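Local coordinates for protein nidogen (Mus musculus, PDB 1NPE) that forms the six-bladed YWTD beta-propeller of the basement-membrane glycoprotein nidogen (entactin), a module that probably binds laminin and so helps link basement-membrane networks, at residues 228-233 / 244-249; 222-227 / 251-256; 9-14 / 27-32. One frame throughout, in Å; residues are numbered along the deposited sequence.

Interaction 1: 228-233 / 244-249; sequences TNSVIA and TFHPHK. With CD (cadmium ion), chain G.
Ser-230 sets its CB squarely over one face of the His-246 imidazole, 4.0 Å from CB to the ring centroid and only 5° off the normal, a CH-pi contact. A small residue suits this place because CB also lies close to the carbonyl of Phe-245, 3.1 Å from its O. Its hydroxyl turns aside: OG stands between the backbone N and the carbonyl carbon (chi1 75°), and a hydrogen bond joins it to OG1 of Thr-228. In the plane of the imidazole, a water lies 2.8 Å from NE2 of His-246 and donates to O of Thr-228, tying the ring's rim to the turn before the strand. Further along, Ile-232 and Thr-244 run alongside each other, CG1 of Ile-232 4.0 Å from CG2 of Thr-244; both are beta-branched and at ease in a strand. On the other face of the sheet Val-231 and Phe-245 touch at their CB atoms and pack on Phe-6 of strand 2-8. Two backbone bonds hold this antiparallel pair: Val-231 N to Phe-245 O (3.0 Å) and Phe-245 N to Val-231 O (2.9 Å). Asn-229 and Ser-230 together face Asp-225 in a G1 beta bulge, and asparagine tolerates the positive phi this needs. Beyond the strand, ND1 of His-248 binds a cadmium ion with a polar side chain of the partner protein chain. The chemistry is thus divided: backbone bonds and apolar contacts join the outer two strands of the blade, while the imidazole at the exposed end has both an apolar partner over its face and a polar one, the water, in its plane.

Interaction 2: 222-227 / 251-256; sequences YYTDWK and TRLYGI
Arg-252 lays its guanidinium flat on the indole of Trp-226, planes 3° apart and group centres 4.4 Å from each other. The side chain bends to get there: chi2 of 76° places CD over the five-membered ring, 3.6 Å from CD to the ring centroid, and NE then sits 3.5 Å from CD2 of Trp-226. Arginine suits the place, since its planar cation can lie flat over the electron-rich indole face. At the indole's edge NE1 makes a weak, bent hydrogen bond to O of Leu-253 (2.9 Å). CZ2 of Trp-226 in turn comes to the edge of the Tyr-254 ring, 3.7 Å from CE1. Further along, Thr-224 gives its OG1 proton to O of Tyr-254 (2.8 Å), while its CG2 packs 3.9 Å from CB of Ile-256. A threonine serves both polar and apolar neighbours here, and the same OG1 is also bonded to Ala-213 N.

In the next shell, Tyr-210 and Phe-212 meet Trp-226 with nearly parallel rings, and a water links Asp-225 O to Leu-253 N. The partner protein chain packs on Trp-226 and bonds to Arg-252 N, so the stack borders the intermolecular interface. The sequence Tyr-222 to Asp-225 is a YWTD-type repeat, here Tyr-Tyr-Thr-Asp, whose threonine bonds to the neighbouring strand and whose aspartate holds the turn (OD1 to Thr-228 N) and the approach to that strand (OD2 to Tyr-210 N) in this six-bladed beta-propeller.

Interaction 3: 9-14 / 27-32; sequences TGKIER and AKAFLH. With CD (cadmium ion), chain E.
Glu-13 reaches across to the backbone of 27-32 although its CB starts out pointing away from it. CG, anti to the backbone N (chi1 -169°), comes no nearer than 4.1 Å to O of Lys-28. A bend at chi2 (76°) then brings CD to 3.6 Å from that same oxygen. The carboxylate ends between two alanines, whose small side chains leave it room: OE2 lies 3.8 Å from CB of Ala-27, and OE1 3.4 Å from CA of Ala-29. OE1 also takes the ammonium of Lys-11, 2.9 Å from NZ and above the carboxylate plane, a salt bridge between residues two apart on one strand that probably offsets the closeness of the Lys-28 carbonyl. An alanine here would probably leave the Lys-11 ammonium without its mate and free that lysine chain to turn.

These strands form a hairpin in the blade where the propeller closes, N-terminal strands 2-8, 11-17 and 28-33 being joined by the C-terminal strand 256-259. Within it Phe-30 and Leu-31 both face Ile-12 in a classic beta bulge: Ile-12 O accepts a bond from Phe-30 N (2.9 Å) and a weak one from Leu-31 N. CG2 of Ile-12 meets the edge of the Phe-30 ring, 3.7 Å from CD2 of Phe-30. Past the bulge, CB of Lys-11 rests near CD2 of His-32, whose ND1 binds a cadmium ion together with an acidic side chain of the partner protein chain.

From the N terminus, interaction 3 comes first: it closes the short loop between strands 11-17 and 28-33. After the intervening blades, the chain opens interaction 2 at strand 220-225, and interaction 1 then begins and ends before 251-256 returns to complete it, so the smaller hairpin loop lies wholly within the larger one. Strands 220-225 and 230-235 are neighbours in one blade, which joins interactions 1 and 2 through backbone bonds. Segment 251-256 leads into strand 256-259, which pairs with 2-8 in the blade of interaction 3. Phe-245 against Ala-27 ties the two blades, while Tyr-254 against Thr-9 joins the segment leading into 256-259 to the turn after 2-8.

Interaction 1: 228-233 / 244-249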
loop_
_atom_site.group_PDB
_atom_site.type_symbol
_atom_site.label_atom_id
_atom_site.label_comp_id
_atom_site.label_asym_id
_atom_site.label_seq_id
_atom_site.Cartn_x
_atom_site.Cartn_y
_atom_site.Cartn_z
ATOM N N THR A 228 -8.868 3.022 14.532
ATOM C CA THR A 228 -8.734 2.667 15.943
ATOM C C THR A 228 -7.303 2.446 16.428
ATOM O O THR A 228 -7.070 2.332 17.631
ATOM C CB THR A 228 -9.534 1.391 16.267
ATOM O OG1 THR A 228 -8.942 0.273 15.596
ATOM C CG2 THR A 228 -10.988 1.532 15.825
ATOM N N ASN A 229 -6.353 2.385 15.499
ATOM C CA ASN A 229 -4.953 2.146 15.840
ATOM C C ASN A 229 -4.807 0.888 16.687
ATOM O O ASN A 229 -4.186 0.909 17.744
ATOM C CB ASN A 229 -4.350 3.348 16.570
ATOM C CG ASN A 229 -3.939 4.453 15.622
ATOM O OD1 ASN A 229 -3.172 4.225 14.684
ATOM N ND2 ASN A 229 -4.450 5.655 15.854
ATOM N N SER A 230 -5.400 -0.205 16.227
ATOM C CA SER A 230 -5.318 -1.451 16.966
ATOM C C SER A 230 -5.417 -2.687 16.088
ATOM O O SER A 230 -5.769 -2.608 14.908
ATOM C CB SER A 230 -6.423 -1.503 18.020
ATOM O OG SER A 230 -7.682 -1.775 17.426
ATOM N N VAL A 231 -5.044 -3.821 16.668
ATOM C CA VAL A 231 -5.135 -5.105 15.991
ATOM C C VAL A 231 -6.440 -5.703 16.519
ATOM O O VAL A 231 -6.615 -5.863 17.728
ATOM C CB VAL A 231 -3.955 -6.035 16.338
ATOM C CG1 VAL A 231 -4.166 -7.401 15.702
ATOM C CG2 VAL A 231 -2.638 -5.418 15.870
ATOM N N ILE A 232 -7.358 -6.011 15.614
ATOM C CA ILE A 232 -8.649 -6.545 16.010
ATOM C C ILE A 232 -8.832 -8.002 15.608
ATOM O O ILE A 232 -8.581 -8.373 14.466
ATOM C CB ILE A 232 -9.800 -5.687 15.420
ATOM C CG1 ILE A 232 -9.631 -4.219 15.826
ATOM C CG2 ILE A 232 -11.146 -6.209 15.893
ATOM C CD1 ILE A 232 -10.650 -3.280 15.223
ATOM N N ALA A 233 -9.247 -8.823 16.570
ATOM C CA ALA A 233 -9.498 -10.244 16.342
ATOM C C ALA A 233 -11.004 -10.463 16.179
ATOM O O ALA A 233 -11.794 -10.088 17.049
ATOM C CB ALA A 233 -8.966 -11.069 17.512
ATOM N N THR A 244 -9.269 -6.850 21.115
ATOM C CA THR A 244 -8.537 -5.766 20.470
ATOM C C THR A 244 -7.252 -5.480 21.235
ATOM O O THR A 244 -7.205 -5.621 22.457
ATOM C CB THR A 244 -9.349 -4.442 20.398
ATOM O OG1 THR A 244 -9.610 -3.959 21.722
ATOM C CG2 THR A 244 -10.663 -4.641 19.661
ATOM N N PHE A 245 -6.203 -5.112 20.506
ATOM C CA PHE A 245 -4.929 -4.776 21.118
ATOM C C PHE A 245 -4.482 -3.397 20.664
ATOM O O PHE A 245 -4.298 -3.164 19.470
ATOM C CB PHE A 245 -3.848 -5.795 20.751
ATOM C CG PHE A 245 -2.470 -5.392 21.191
ATOM C CD1 PHE A 245 -2.184 -5.202 22.540
ATOM C CD2 PHE A 245 -1.460 -5.191 20.261
ATOM C CE1 PHE A 245 -0.911 -4.819 22.957
ATOM C CE2 PHE A 245 -0.181 -4.807 20.664
ATOM C CZ PHE A 245 0.095 -4.620 22.014
ATOM N N HIS A 246 -4.313 -2.492 21.620
ATOM C CA HIS A 246 -3.853 -1.142 21.333
ATOM C C HIS A 246 -2.403 -1.024 21.764
ATOM O O HIS A 246 -2.119 -1.035 22.962
ATOM C CB HIS A 246 -4.627 -0.095 22.143
ATOM C CG HIS A 246 -6.057 0.068 21.748
ATOM N ND1 HIS A 246 -7.030 -0.849 22.084
ATOM C CD2 HIS A 246 -6.694 1.072 21.101
ATOM C CE1 HIS A 246 -8.204 -0.414 21.664
ATOM N NE2 HIS A 246 -8.029 0.750 21.065
ATOM N N PRO A 247 -1.459 -0.978 20.810
ATOM C CA PRO A 247 -0.056 -0.844 21.217
ATOM C C PRO A 247 0.109 0.539 21.863
ATOM O O PRO A 247 -0.538 1.494 21.441
ATOM C CB PRO A 247 0.697 -0.938 19.892
ATOM C CG PRO A 247 -0.311 -0.490 18.873
ATOM C CD PRO A 247 -1.574 -1.138 19.352
ATOM N N HIS A 248 0.935 0.636 22.903
ATOM C CA HIS A 248 1.139 1.910 23.599
ATOM C C HIS A 248 1.518 3.071 22.676
ATOM O O HIS A 248 1.007 4.182 22.826
ATOM C CB HIS A 248 2.157 1.755 24.735
ATOM C CG HIS A 248 1.637 0.967 25.898
ATOM N ND1 HIS A 248 0.575 1.393 26.667
ATOM C CD2 HIS A 248 1.985 -0.251 26.378
ATOM C CE1 HIS A 248 0.285 0.468 27.563
ATOM N NE2 HIS A 248 1.126 -0.540 27.411
ATOM N N LYS A 249 2.406 2.802 21.725
ATOM C CA LYS A 249 2.835 3.807 20.758
ATOM C C LYS A 249 1.783 3.775 19.644
ATOM O O LYS A 249 1.843 2.933 18.744
ATOM C CB LYS A 249 4.220 3.446 20.212
ATOM C CG LYS A 249 4.820 4.492 19.305
ATOM C CD LYS A 249 5.962 5.203 19.970
ATOM C CE LYS A 249 7.135 4.281 20.192
ATOM N NZ LYS A 249 8.288 5.004 20.793
HETATM CD CD CD G . -0.457 3.818 26.854
HETATM O O HOH W 1 -8.904 3.053 19.703
HETATM O O HOH W 2 -1.467 4.289 24.318
#

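Interaction 2: 222-227 / 251-256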
loop_
_atom_site.group_PDB
_atom_site.type_symbol
_atom_site.label_atom_id
_atom_site.label_comp_id
_atom_site.label_asym_id
_atom_site.label_seq_id
_atom_site.Cartn_x
_atom_site.Cartn_y
_atom_site.Cartn_z
ATOM N N TYR A 222 -7.525 -11.620 12.074
ATOM C CA TYR A 222 -6.808 -10.575 12.790
ATOM C C TYR A 222 -6.487 -9.487 11.781
ATOM O O TYR A 222 -5.782 -9.736 10.798
ATOM C CB TYR A 222 -5.512 -11.113 13.404
ATOM C CG TYR A 222 -5.724 -12.199 14.430
ATOM C CD1 TYR A 222 -5.766 -13.539 14.051
ATOM C CD2 TYR A 222 -5.897 -11.886 15.779
ATOM C CE1 TYR A 222 -5.975 -14.544 14.988
ATOM C CE2 TYR A 222 -6.111 -12.886 16.726
ATOM C CZ TYR A 222 -6.148 -14.210 16.321
ATOM O OH TYR A 222 -6.365 -15.202 17.244
ATOM N N TYR A 223 -7.036 -8.295 12.000
ATOM C CA TYR A 223 -6.776 -7.189 11.094
ATOM C C TYR A 223 -6.253 -5.928 11.779
ATOM O O TYR A 223 -6.479 -5.710 12.971
ATOM C CB TYR A 223 -8.017 -6.872 10.243
ATOM C CG TYR A 223 -9.174 -6.209 10.957
ATOM C CD1 TYR A 223 -9.280 -4.817 11.013
ATOM C CD2 TYR A 223 -10.201 -6.969 11.519
ATOM C CE1 TYR A 223 -10.385 -4.197 11.603
ATOM C CE2 TYR A 223 -11.308 -6.363 12.113
ATOM C CZ TYR A 223 -11.393 -4.977 12.147
ATOM O OH TYR A 223 -12.495 -4.376 12.705
ATOM N N THR A 224 -5.527 -5.117 11.013
ATOM C CA THR A 224 -4.986 -3.861 11.515
ATOM C C THR A 224 -5.932 -2.759 11.072
ATOM O O THR A 224 -6.408 -2.762 9.931
ATOM C CB THR A 224 -3.576 -3.587 10.970
ATOM O OG1 THR A 224 -3.610 -3.545 9.537
ATOM C CG2 THR A 224 -2.607 -4.675 11.443
ATOM N N ASP A 225 -6.201 -1.819 11.972
ATOM C CA ASP A 225 -7.125 -0.732 11.687
ATOM C C ASP A 225 -6.475 0.632 11.874
ATOM O O ASP A 225 -5.845 0.901 12.896
ATOM C CB ASP A 225 -8.366 -0.878 12.577
ATOM C CG ASP A 225 -9.504 0.047 12.170
ATOM O OD1 ASP A 225 -9.427 1.248 12.461
ATOM O OD2 ASP A 225 -10.495 -0.430 11.584
ATOM N N TRP A 226 -6.636 1.481 10.865
ATOM C CA TRP A 226 -6.081 2.838 10.852
ATOM C C TRP A 226 -6.871 3.852 11.696
ATOM O O TRP A 226 -6.323 4.858 12.157
ATOM C CB TRP A 226 -6.015 3.344 9.410
ATOM C CG TRP A 226 -4.863 2.814 8.610
ATOM C CD1 TRP A 226 -3.934 1.888 9.001
ATOM C CD2 TRP A 226 -4.495 3.217 7.288
ATOM N NE1 TRP A 226 -3.012 1.694 8.004
ATOM C CE2 TRP A 226 -3.333 2.497 6.942
ATOM C CE3 TRP A 226 -5.038 4.116 6.360
ATOM C CZ2 TRP A 226 -2.703 2.649 5.708
ATOM C CZ3 TRP A 226 -4.414 4.264 5.134
ATOM C CH2 TRP A 226 -3.256 3.532 4.818
ATOM N N LYS A 227 -8.169 3.615 11.835
ATOM C CA LYS A 227 -9.036 4.496 12.607
ATOM C C LYS A 227 -8.838 4.283 14.107
ATOM O O LYS A 227 -8.604 5.236 14.851
ATOM C CB LYS A 227 -10.496 4.240 12.210
ATOM C CG LYS A 227 -11.557 4.820 13.136
ATOM C CD LYS A 227 -11.711 6.323 12.992
ATOM C CE LYS A 227 -12.841 6.827 13.891
ATOM N NZ LYS A 227 -12.939 8.314 13.913
ATOM N N THR A 251 0.978 4.693 16.695
ATOM C CA THR A 251 1.292 5.092 15.323
ATOM C C THR A 251 0.546 4.169 14.341
ATOM O O THR A 251 -0.026 3.157 14.742
ATOM C CB THR A 251 2.821 5.074 15.036
ATOM O OG1 THR A 251 3.316 3.733 15.090
ATOM C CG2 THR A 251 3.569 5.913 16.054
ATOM N N ARG A 252 0.528 4.545 13.067
ATOM C CA ARG A 252 -0.166 3.785 12.026
ATOM C C ARG A 252 0.290 2.321 11.909
ATOM O O ARG A 252 1.475 2.039 11.735
ATOM C CB ARG A 252 0.026 4.482 10.679
ATOM C CG ARG A 252 -1.058 4.215 9.653
ATOM C CD ARG A 252 -2.302 4.994 9.982
ATOM N NE ARG A 252 -2.729 5.849 8.881
ATOM C CZ ARG A 252 -3.773 6.671 8.937
ATOM N NH1 ARG A 252 -4.504 6.751 10.042
ATOM N NH2 ARG A 252 -4.087 7.417 7.889
ATOM N N LEU A 253 -0.656 1.400 12.044
ATOM C CA LEU A 253 -0.375 -0.026 11.923
ATOM C C LEU A 253 -0.483 -0.438 10.455
ATOM O O LEU A 253 -1.356 0.047 9.746
ATOM C CB LEU A 253 -1.387 -0.841 12.732
ATOM C CG LEU A 253 -1.458 -0.655 14.248
ATOM C CD1 LEU A 253 -2.346 -1.737 14.819
ATOM C CD2 LEU A 253 -0.081 -0.776 14.851
ATOM N N TYR A 254 0.383 -1.344 10.005
ATOM C CA TYR A 254 0.329 -1.795 8.622
ATOM C C TYR A 254 0.091 -3.301 8.457
ATOM O O TYR A 254 -0.911 -3.822 8.945
ATOM C CB TYR A 254 1.566 -1.311 7.854
ATOM C CG TYR A 254 1.637 0.201 7.795
ATOM C CD1 TYR A 254 0.688 0.933 7.076
ATOM C CD2 TYR A 254 2.611 0.908 8.508
ATOM C CE1 TYR A 254 0.700 2.328 7.073
ATOM C CE2 TYR A 254 2.631 2.306 8.510
ATOM C CZ TYR A 254 1.673 3.006 7.795
ATOM O OH TYR A 254 1.653 4.381 7.829
ATOM N N GLY A 255 0.988 -3.986 7.753
ATOM C CA GLY A 255 0.838 -5.413 7.527
ATOM C C GLY A 255 0.771 -6.263 8.781
ATOM O O GLY A 255 1.230 -5.862 9.852
ATOM N N ILE A 256 0.223 -7.459 8.629
ATOM C CA ILE A 256 0.078 -8.390 9.735
ATOM C C ILE A 256 0.183 -9.817 9.208
ATOM O O ILE A 256 -0.338 -10.137 8.138
ATOM C CB ILE A 256 -1.278 -8.176 10.462
ATOM C CG1 ILE A 256 -1.324 -8.960 11.770
ATOM C CG2 ILE A 256 -2.435 -8.558 9.563
ATOM C CD1 ILE A 256 -2.501 -8.575 12.652
HETATM O O HOH W 3 -3.414 2.001 12.818
#

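Interaction 3: 9-14 / 27-32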
loop_
_atom_site.group_PDB
_atom_site.type_symbol
_atom_site.label_atom_id
_atom_site.label_comp_id
_atom_site.label_asym_id
_atom_site.label_seq_id
_atom_site.Cartn_x
_atom_site.Cartn_y
_atom_site.Cartn_z
ATOM N N THR A 9 5.610 2.142 11.601
ATOM C CA THR A 9 6.704 2.927 11.053
ATOM C C THR A 9 7.928 2.701 11.924
ATOM O O THR A 9 7.864 2.845 13.145
ATOM C CB THR A 9 6.354 4.433 11.002
ATOM O OG1 THR A 9 5.278 4.645 10.080
ATOM C CG2 THR A 9 7.548 5.262 10.562
ATOM N N GLY A 10 9.008 2.252 11.285
ATOM C CA GLY A 10 10.267 2.009 11.970
ATOM C C GLY A 10 10.412 0.726 12.769
ATOM O O GLY A 10 11.427 0.551 13.441
ATOM N N LYS A 11 9.448 -0.189 12.672
ATOM C CA LYS A 11 9.522 -1.435 13.438
ATOM C C LYS A 11 8.518 -2.508 13.033
ATOM O O LYS A 11 7.627 -2.275 12.220
ATOM C CB LYS A 11 9.298 -1.133 14.924
ATOM C CG LYS A 11 7.993 -0.395 15.194
ATOM C CD LYS A 11 7.748 -0.154 16.679
ATOM C CE LYS A 11 7.444 -1.450 17.408
ATOM N NZ LYS A 11 7.102 -1.173 18.824
ATOM N N ILE A 12 8.713 -3.697 13.591
ATOM C CA ILE A 12 7.817 -4.831 13.401
ATOM C C ILE A 12 7.568 -5.326 14.827
ATOM O O ILE A 12 8.516 -5.628 15.557
ATOM C CB ILE A 12 8.446 -5.991 12.591
ATOM C CG1 ILE A 12 8.686 -5.581 11.136
ATOM C CG2 ILE A 12 7.521 -7.204 12.621
ATOM C CD1 ILE A 12 9.366 -6.673 10.326
ATOM N N GLU A 13 6.301 -5.368 15.231
ATOM C CA GLU A 13 5.929 -5.816 16.569
ATOM C C GLU A 13 5.628 -7.313 16.609
ATOM O O GLU A 13 5.212 -7.905 15.614
ATOM C CB GLU A 13 4.724 -5.022 17.082
ATOM C CG GLU A 13 4.398 -5.225 18.569
ATOM C CD GLU A 13 5.349 -4.495 19.519
ATOM O OE1 GLU A 13 6.411 -4.011 19.080
ATOM O OE2 GLU A 13 5.029 -4.403 20.719
ATOM N N ARG A 14 5.789 -7.899 17.789
ATOM C CA ARG A 14 5.561 -9.324 17.996
ATOM C C ARG A 14 4.799 -9.608 19.292
ATOM O O ARG A 14 5.093 -9.019 20.339
ATOM C CB ARG A 14 6.915 -10.031 18.053
ATOM C CG ARG A 14 6.872 -11.481 18.465
ATOM C CD ARG A 14 8.275 -12.033 18.666
ATOM N NE ARG A 14 8.230 -13.477 18.865
ATOM C CZ ARG A 14 9.261 -14.296 18.695
ATOM N NH1 ARG A 14 10.444 -13.821 18.324
ATOM N NH2 ARG A 14 9.101 -15.601 18.878
ATOM N N ALA A 27 3.607 -8.362 24.420
ATOM C CA ALA A 27 3.983 -7.738 23.158
ATOM C C ALA A 27 5.311 -6.979 23.259
ATOM O O ALA A 27 5.443 -6.010 24.019
ATOM C CB ALA A 27 2.881 -6.801 22.687
ATOM N N LYS A 28 6.290 -7.433 22.488
ATOM C CA LYS A 28 7.607 -6.811 22.464
ATOM C C LYS A 28 8.028 -6.645 21.007
ATOM O O LYS A 28 7.522 -7.340 20.118
ATOM C CB LYS A 28 8.629 -7.676 23.219
ATOM C CG LYS A 28 8.909 -9.033 22.565
ATOM C CD LYS A 28 9.735 -9.957 23.466
ATOM C CE LYS A 28 10.000 -11.298 22.772
ATOM N NZ LYS A 28 10.639 -12.313 23.671
ATOM N N ALA A 29 8.949 -5.717 20.766
ATOM C CA ALA A 29 9.438 -5.465 19.419
ATOM C C ALA A 29 10.229 -6.645 18.876
ATOM O O ALA A 29 11.056 -7.234 19.576
ATOM C CB ALA A 29 10.293 -4.212 19.397
ATOM N N PHE A 30 9.920 -7.022 17.640
ATOM C CA PHE A 30 10.624 -8.108 16.978
ATOM C C PHE A 30 11.893 -7.533 16.362
ATOM O O PHE A 30 12.976 -8.103 16.479
ATOM C CB PHE A 30 9.758 -8.709 15.866
ATOM C CG PHE A 30 10.530 -9.541 14.872
ATOM C CD1 PHE A 30 11.317 -10.609 15.297
ATOM C CD2 PHE A 30 10.474 -9.253 13.512
ATOM C CE1 PHE A 30 12.034 -11.375 14.382
ATOM C CE2 PHE A 30 11.183 -10.009 12.590
ATOM C CZ PHE A 30 11.967 -11.074 13.022
ATOM N N LEU A 31 11.751 -6.372 15.738
ATOM C CA LEU A 31 12.869 -5.747 15.069
ATOM C C LEU A 31 12.655 -4.254 14.936
ATOM O O LEU A 31 11.530 -3.790 14.731
ATOM C CB LEU A 31 12.988 -6.352 13.668
ATOM C CG LEU A 31 14.337 -6.467 12.971
ATOM C CD1 LEU A 31 15.213 -7.471 13.708
ATOM C CD2 LEU A 31 14.103 -6.928 11.540
ATOM N N HIS A 32 13.740 -3.505 15.080
ATOM C CA HIS A 32 13.707 -2.062 14.921
ATOM C C HIS A 32 14.515 -1.693 13.679
ATOM O O HIS A 32 15.706 -2.013 13.583
ATOM C CB HIS A 32 14.320 -1.354 16.135
ATOM C CG HIS A 32 13.354 -1.103 17.247
ATOM N ND1 HIS A 32 13.457 -1.719 18.475
ATOM C CD2 HIS A 32 12.283 -0.279 17.328
ATOM C CE1 HIS A 32 12.494 -1.285 19.266
ATOM N NE2 HIS A 32 11.767 -0.410 18.594
HETATM CD CD CD E . 15.775 -2.540 18.967
HETATM O O HOH W 4 16.689 -3.723 16.708
#